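Local coordinates for protein fructosyl amine: oxygen oxidoreductase (Aspergillus fumigatus, PDB 3DJE) that oxidatively deglycates fructosyl amino acids (Amadori products) with a bound FAD cofactor, using oxygen as electron acceptor, at residues 278-290 against 411-424. Sequence-based numbering, arbitrary orientation.
Sequences CDEHPGYTNMVQS and RFGGPNRVMDFHDV. With FSA (1-S-(carboxymethyl)-1-thio-beta-D-fructopyranose), chain D.
Folding back at its last torsion (chi3 -72°) puts the methyl CE of selenomethionine Met419 into the angle between the His281 and Tyr284 rings. CE lies 3.6 Å from the centroid of the His281 ring and 3.8 Å from that of the Tyr284 ring, over a face of each. The opposite face of Tyr284 takes Phe421 in an offset stack, the planes only 13° apart, while the Tyr284 hydroxyl reaches Glu308 and Arg312.

Asp420 has CG anti to its backbone N (chi1 -164°), which carries the carboxylate across to Thr285 and Met287. Its OD1 accepts from Thr285 OG1 at 2.7 Å, on the anti side and out of plane, and through its syn lone pair from Met287 N. Its OD2 takes His422 N, closing an Asx turn, and His422 ND1 at 2.7 Å. Four donors therefore fix the carboxylate's rotation. Main-chain bonds from Met419 N to Gly283 O, Thr285 N to Met419 O and Phe421 N to Thr285 O add strand 419-420 in parallel to strand 274-289.

At the other end, both segments grip the bound ligand FSA. Glu280 OE1 accepts from FSA O3 (2.5 Å) and OE2 from FSA O4, whereas Arg411 NE donates to FSA O4 (2.9 Å) and NH2 to FSA O5. Water 2 ties Arg411 NH1 to Pro282 O, and a salt bridge to Asp339 further orients the guanidinium. Beside the strand pairing, a carboxylate acceptor and a guanidinium donor thus meet the sugar hydroxyls; with Lys368 and Gly364 also bonding FSA, they form part of the substrate pocket of this MSOX/MTOX-family flavoenzyme.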
loop_
_atom_site.group_PDB
_atom_site.type_symbol
_atom_site.label_atom_id
_atom_site.label_comp_id
_atom_site.label_asym_id
_atom_site.label_seq_id
_atom_site.Cartn_x
_atom_site.Cartn_y
_atom_site.Cartn_z
ATOM N N CYS A 278 12.655 4.621 1.578
ATOM C CA CYS A 278 12.475 3.485 0.676
ATOM C C CYS A 278 13.360 3.650 -0.550
ATOM O O CYS A 278 13.381 4.722 -1.155
ATOM C CB CYS A 278 11.034 3.384 0.197
ATOM S SG CYS A 278 9.857 2.959 1.501
ATOM N N ASP A 279 14.080 2.584 -0.898
ATOM C CA ASP A 279 14.764 2.485 -2.190
ATOM C C ASP A 279 13.762 2.048 -3.251
ATOM O O ASP A 279 13.120 1.016 -3.099
ATOM C CB ASP A 279 15.945 1.505 -2.120
ATOM C CG ASP A 279 15.544 0.089 -1.661
ATOM O OD1 ASP A 279 14.888 -0.059 -0.596
ATOM O OD2 ASP A 279 15.909 -0.889 -2.363
ATOM N N GLU A 280 13.625 2.818 -4.326
ATOM C CA GLU A 280 12.675 2.451 -5.373
ATOM C C GLU A 280 13.237 1.396 -6.335
ATOM O O GLU A 280 14.414 1.410 -6.696
ATOM C CB GLU A 280 12.162 3.701 -6.120
ATOM C CG GLU A 280 11.077 3.457 -7.190
ATOM C CD GLU A 280 9.743 2.874 -6.668
ATOM O OE1 GLU A 280 9.512 2.856 -5.435
ATOM O OE2 GLU A 280 8.928 2.424 -7.506
ATOM N N HIS A 281 12.367 0.471 -6.711
ATOM C CA HIS A 281 12.684 -0.633 -7.622
ATOM C C HIS A 281 11.383 -1.312 -8.016
ATOM O O HIS A 281 10.334 -1.029 -7.411
ATOM C CB HIS A 281 13.665 -1.620 -6.973
ATOM C CG HIS A 281 13.204 -2.162 -5.654
ATOM N ND1 HIS A 281 12.203 -3.104 -5.543
ATOM C CD2 HIS A 281 13.606 -1.890 -4.390
ATOM C CE1 HIS A 281 12.017 -3.397 -4.269
ATOM N NE2 HIS A 281 12.862 -2.685 -3.548
ATOM N N PRO A 282 11.403 -2.150 -9.077
ATOM C CA PRO A 282 10.185 -2.824 -9.529
ATOM C C PRO A 282 9.615 -3.951 -8.636
ATOM O O PRO A 282 8.587 -4.522 -8.994
ATOM C CB PRO A 282 10.568 -3.362 -10.919
ATOM C CG PRO A 282 11.826 -2.604 -11.289
ATOM C CD PRO A 282 12.529 -2.414 -10.002
ATOM N N GLY A 283 10.257 -4.231 -7.505
ATOM C CA GLY A 283 9.714 -5.167 -6.520
ATOM C C GLY A 283 10.404 -6.515 -6.474
ATOM O O GLY A 283 11.100 -6.898 -7.429
ATOM N N TYR A 284 10.235 -7.208 -5.345
ATOM C CA TYR A 284 10.660 -8.610 -5.177
ATOM C C TYR A 284 9.444 -9.526 -5.184
ATOM O O TYR A 284 8.470 -9.286 -4.462
ATOM C CB TYR A 284 11.354 -8.813 -3.834
ATOM C CG TYR A 284 12.699 -8.173 -3.689
ATOM C CD1 TYR A 284 13.854 -8.869 -4.034
ATOM C CD2 TYR A 284 12.830 -6.883 -3.167
ATOM C CE1 TYR A 284 15.099 -8.286 -3.898
ATOM C CE2 TYR A 284 14.075 -6.288 -3.011
ATOM C CZ TYR A 284 15.212 -6.996 -3.390
ATOM O OH TYR A 284 16.449 -6.422 -3.241
ATOM N N THR A 285 9.503 -10.584 -5.984
ATOM C CA THR A 285 8.553 -11.681 -5.850
ATOM C C THR A 285 9.184 -12.785 -4.991
ATOM O O THR A 285 10.361 -12.715 -4.644
ATOM C CB THR A 285 8.172 -12.271 -7.215
ATOM O OG1 THR A 285 9.376 -12.677 -7.892
ATOM C CG2 THR A 285 7.411 -11.245 -8.063
ATOM N N ASN A 286 8.394 -13.792 -4.637
ATOM C CA ASN A 286 8.938 -14.977 -3.981
ATOM C C ASN A 286 8.330 -16.207 -4.636
ATOM O O ASN A 286 7.467 -16.871 -4.059
ATOM C CB ASN A 286 8.671 -14.950 -2.477
ATOM C CG ASN A 286 9.419 -16.052 -1.723
ATOM O OD1 ASN A 286 10.605 -16.290 -1.965
ATOM N ND2 ASN A 286 8.732 -16.710 -0.796
HETATM N N MSE A 287 8.791 -16.470 -5.860
HETATM C CA MSE A 287 8.263 -17.516 -6.730
HETATM C C MSE A 287 8.663 -18.904 -6.253
HETATM O O MSE A 287 9.845 -19.245 -6.211
HETATM C CB MSE A 287 8.742 -17.309 -8.175
HETATM C CG MSE A 287 8.261 -16.022 -8.833
HETATM SE SE MSE A 287 6.311 -15.930 -8.956
HETATM C CE MSE A 287 6.104 -14.254 -9.912
ATOM N N VAL A 288 7.665 -19.693 -5.876
ATOM C CA VAL A 288 7.886 -21.090 -5.525
ATOM C C VAL A 288 7.230 -21.964 -6.585
ATOM O O VAL A 288 6.209 -21.589 -7.180
ATOM C CB VAL A 288 7.353 -21.451 -4.104
ATOM C CG1 VAL A 288 7.979 -20.542 -3.040
ATOM C CG2 VAL A 288 5.827 -21.395 -4.046
ATOM N N GLN A 289 7.836 -23.117 -6.842
ATOM C CA GLN A 289 7.236 -24.092 -7.739
ATOM C C GLN A 289 6.461 -25.122 -6.925
ATOM O O GLN A 289 6.997 -25.728 -5.989
ATOM C CB GLN A 289 8.296 -24.770 -8.611
ATOM C CG GLN A 289 7.732 -25.386 -9.887
ATOM C CD GLN A 289 8.807 -25.753 -10.894
ATOM O OE1 GLN A 289 9.783 -26.433 -10.564
ATOM N NE2 GLN A 289 8.629 -25.308 -12.137
ATOM N N SER A 290 5.190 -25.294 -7.279
ATOM C CA SER A 290 4.345 -26.310 -6.668
ATOM C C SER A 290 4.633 -27.668 -7.306
ATOM O O SER A 290 5.352 -27.752 -8.310
ATOM C CB SER A 290 2.868 -25.943 -6.841
ATOM O OG SER A 290 2.620 -24.611 -6.420
ATOM N N ARG A 411 7.284 0.674 -13.087
ATOM C CA ARG A 411 8.224 0.994 -12.012
ATOM C C ARG A 411 9.667 0.968 -12.504
ATOM O O ARG A 411 10.001 0.241 -13.449
ATOM C CB ARG A 411 8.071 0.027 -10.835
ATOM C CG ARG A 411 6.681 0.011 -10.205
ATOM C CD ARG A 411 6.701 -0.917 -9.002
ATOM N NE ARG A 411 5.457 -0.897 -8.227
ATOM C CZ ARG A 411 4.492 -1.812 -8.312
ATOM N NH1 ARG A 411 4.591 -2.834 -9.168
ATOM N NH2 ARG A 411 3.410 -1.719 -7.534
ATOM N N PHE A 412 10.504 1.747 -11.832
ATOM C CA PHE A 412 11.918 1.889 -12.162
ATOM C C PHE A 412 12.783 1.772 -10.911
ATOM O O PHE A 412 12.265 1.633 -9.793
ATOM C CB PHE A 412 12.163 3.236 -12.853
ATOM C CG PHE A 412 11.515 3.332 -14.196
ATOM C CD1 PHE A 412 12.155 2.817 -15.321
ATOM C CD2 PHE A 412 10.245 3.888 -14.336
ATOM C CE1 PHE A 412 11.549 2.881 -16.580
ATOM C CE2 PHE A 412 9.630 3.954 -15.586
ATOM C CZ PHE A 412 10.284 3.452 -16.708
ATOM N N GLY A 413 14.101 1.826 -11.093
ATOM C CA GLY A 413 15.028 1.825 -9.964
ATOM C C GLY A 413 15.807 0.529 -9.800
ATOM O O GLY A 413 15.375 -0.536 -10.260
ATOM N N GLY A 414 16.956 0.620 -9.128
ATOM C CA GLY A 414 17.793 -0.559 -8.901
ATOM C C GLY A 414 18.137 -1.200 -10.236
ATOM O O GLY A 414 18.499 -0.491 -11.179
ATOM N N PRO A 415 17.977 -2.531 -10.345
ATOM C CA PRO A 415 18.349 -3.234 -11.580
ATOM C C PRO A 415 17.315 -3.105 -12.686
ATOM O O PRO A 415 17.493 -3.679 -13.765
ATOM C CB PRO A 415 18.440 -4.695 -11.128
ATOM C CG PRO A 415 17.428 -4.801 -10.047
ATOM C CD PRO A 415 17.431 -3.457 -9.335
ATOM N N ASN A 416 16.227 -2.379 -12.421
ATOM C CA ASN A 416 15.152 -2.210 -13.397
ATOM C C ASN A 416 14.592 -3.550 -13.879
ATOM O O ASN A 416 14.298 -3.734 -15.066
ATOM C CB ASN A 416 15.608 -1.322 -14.562
ATOM C CG ASN A 416 15.676 0.144 -14.173
ATOM O OD1 ASN A 416 16.755 0.715 -14.040
ATOM N ND2 ASN A 416 14.520 0.753 -13.974
ATOM N N ARG A 417 14.494 -4.477 -12.929
ATOM C CA ARG A 417 13.944 -5.809 -13.119
ATOM C C ARG A 417 13.071 -6.091 -11.909
ATOM O O ARG A 417 13.362 -5.607 -10.808
ATOM C CB ARG A 417 15.043 -6.876 -13.102
ATOM C CG ARG A 417 16.149 -6.724 -14.100
ATOM C CD ARG A 417 17.061 -7.941 -14.005
ATOM N NE ARG A 417 17.968 -8.040 -15.146
ATOM C CZ ARG A 417 17.647 -8.564 -16.327
ATOM N NH1 ARG A 417 16.426 -9.033 -16.554
ATOM N NH2 ARG A 417 18.554 -8.606 -17.296
ATOM N N VAL A 418 12.033 -6.896 -12.100
ATOM C CA VAL A 418 11.341 -7.498 -10.960
ATOM C C VAL A 418 12.244 -8.604 -10.397
ATOM O O VAL A 418 12.540 -9.603 -11.079
ATOM C CB VAL A 418 9.951 -8.055 -11.350
ATOM C CG1 VAL A 418 9.224 -8.647 -10.131
ATOM C CG2 VAL A 418 9.091 -6.966 -11.990
HETATM N N MSE A 419 12.690 -8.415 -9.159
HETATM C CA MSE A 419 13.632 -9.326 -8.514
HETATM C C MSE A 419 12.916 -10.466 -7.793
HETATM O O MSE A 419 11.688 -10.534 -7.795
HETATM C CB MSE A 419 14.526 -8.543 -7.552
HETATM C CG MSE A 419 15.303 -7.445 -8.248
HETATM SE SE MSE A 419 16.050 -6.194 -7.002
HETATM C CE MSE A 419 14.393 -5.301 -6.483
ATOM N N ASP A 420 13.690 -11.374 -7.202
ATOM C CA ASP A 420 13.113 -12.473 -6.434
ATOM C C ASP A 420 13.943 -12.782 -5.195
ATOM O O ASP A 420 15.174 -12.783 -5.236
ATOM C CB ASP A 420 12.935 -13.725 -7.311
ATOM C CG ASP A 420 11.991 -14.745 -6.689
ATOM O OD1 ASP A 420 10.822 -14.826 -7.123
ATOM O OD2 ASP A 420 12.420 -15.457 -5.756
ATOM N N PHE A 421 13.260 -13.031 -4.083
ATOM C CA PHE A 421 13.937 -13.269 -2.813
ATOM C C PHE A 421 14.812 -14.522 -2.810
ATOM O O PHE A 421 15.737 -14.622 -2.003
ATOM C CB PHE A 421 12.922 -13.314 -1.665
ATOM C CG PHE A 421 12.429 -11.951 -1.233
ATOM C CD1 PHE A 421 13.317 -11.004 -0.712
ATOM C CD2 PHE A 421 11.075 -11.622 -1.323
ATOM C CE1 PHE A 421 12.864 -9.736 -0.304
ATOM C CE2 PHE A 421 10.614 -10.345 -0.917
ATOM C CZ PHE A 421 11.507 -9.413 -0.406
ATOM N N HIS A 422 14.513 -15.465 -3.705
ATOM C CA HIS A 422 15.358 -16.661 -3.856
ATOM C C HIS A 422 16.777 -16.305 -4.303
ATOM O O HIS A 422 17.711 -17.084 -4.088
ATOM C CB HIS A 422 14.730 -17.673 -4.821
ATOM C CG HIS A 422 13.510 -18.345 -4.272
ATOM N ND1 HIS A 422 12.234 -17.867 -4.490
ATOM C CD2 HIS A 422 13.372 -19.447 -3.495
ATOM C CE1 HIS A 422 11.363 -18.651 -3.879
ATOM N NE2 HIS A 422 12.027 -19.618 -3.268
ATOM N N ASP A 423 16.929 -15.137 -4.927
ATOM C CA ASP A 423 18.237 -14.635 -5.371
ATOM C C ASP A 423 18.991 -13.882 -4.277
ATOM O O ASP A 423 20.170 -13.557 -4.440
ATOM C CB ASP A 423 18.085 -13.732 -6.600
ATOM C CG ASP A 423 17.485 -14.452 -7.800
ATOM O OD1 ASP A 423 17.487 -15.702 -7.839
ATOM O OD2 ASP A 423 17.004 -13.758 -8.719
ATOM N N VAL A 424 18.312 -13.606 -3.164
ATOM C CA VAL A 424 18.914 -12.881 -2.046
ATOM C C VAL A 424 19.685 -13.844 -1.152
ATOM O O VAL A 424 19.127 -14.842 -0.686
ATOM C CB VAL A 424 17.849 -12.109 -1.217
ATOM C CG1 VAL A 424 18.497 -11.389 -0.031
ATOM C CG2 VAL A 424 17.109 -11.124 -2.111
HETATM O OAB FSA D . 1.057 5.753 -4.244
HETATM C CAL FSA D . 2.006 6.526 -3.986
HETATM O OAA FSA D . 1.916 7.770 -4.147
HETATM C CAH FSA D . 3.332 5.988 -3.487
HETATM S SAK FSA D . 3.384 4.224 -3.475
HETATM C C1 FSA D . 5.067 4.107 -2.934
HETATM C C2 FSA D . 5.667 2.740 -3.295
HETATM O O2 FSA D . 6.818 2.486 -2.472
HETATM C C3 FSA D . 6.082 2.689 -4.769
HETATM O O3 FSA D . 7.156 3.609 -5.012
HETATM C C4 FSA D . 6.450 1.270 -5.214
HETATM O O4 FSA D . 6.642 1.247 -6.638
HETATM C C5 FSA D . 5.356 0.258 -4.857
HETATM O O5 FSA D . 4.191 0.455 -5.662
HETATM C C6 FSA D . 5.014 0.383 -3.379
HETATM O O6 FSA D . 4.643 1.741 -3.084
HETATM O O HOH W 1 9.322 3.524 -9.868
HETATM O O HOH W 2 6.645 -3.987 -10.875
#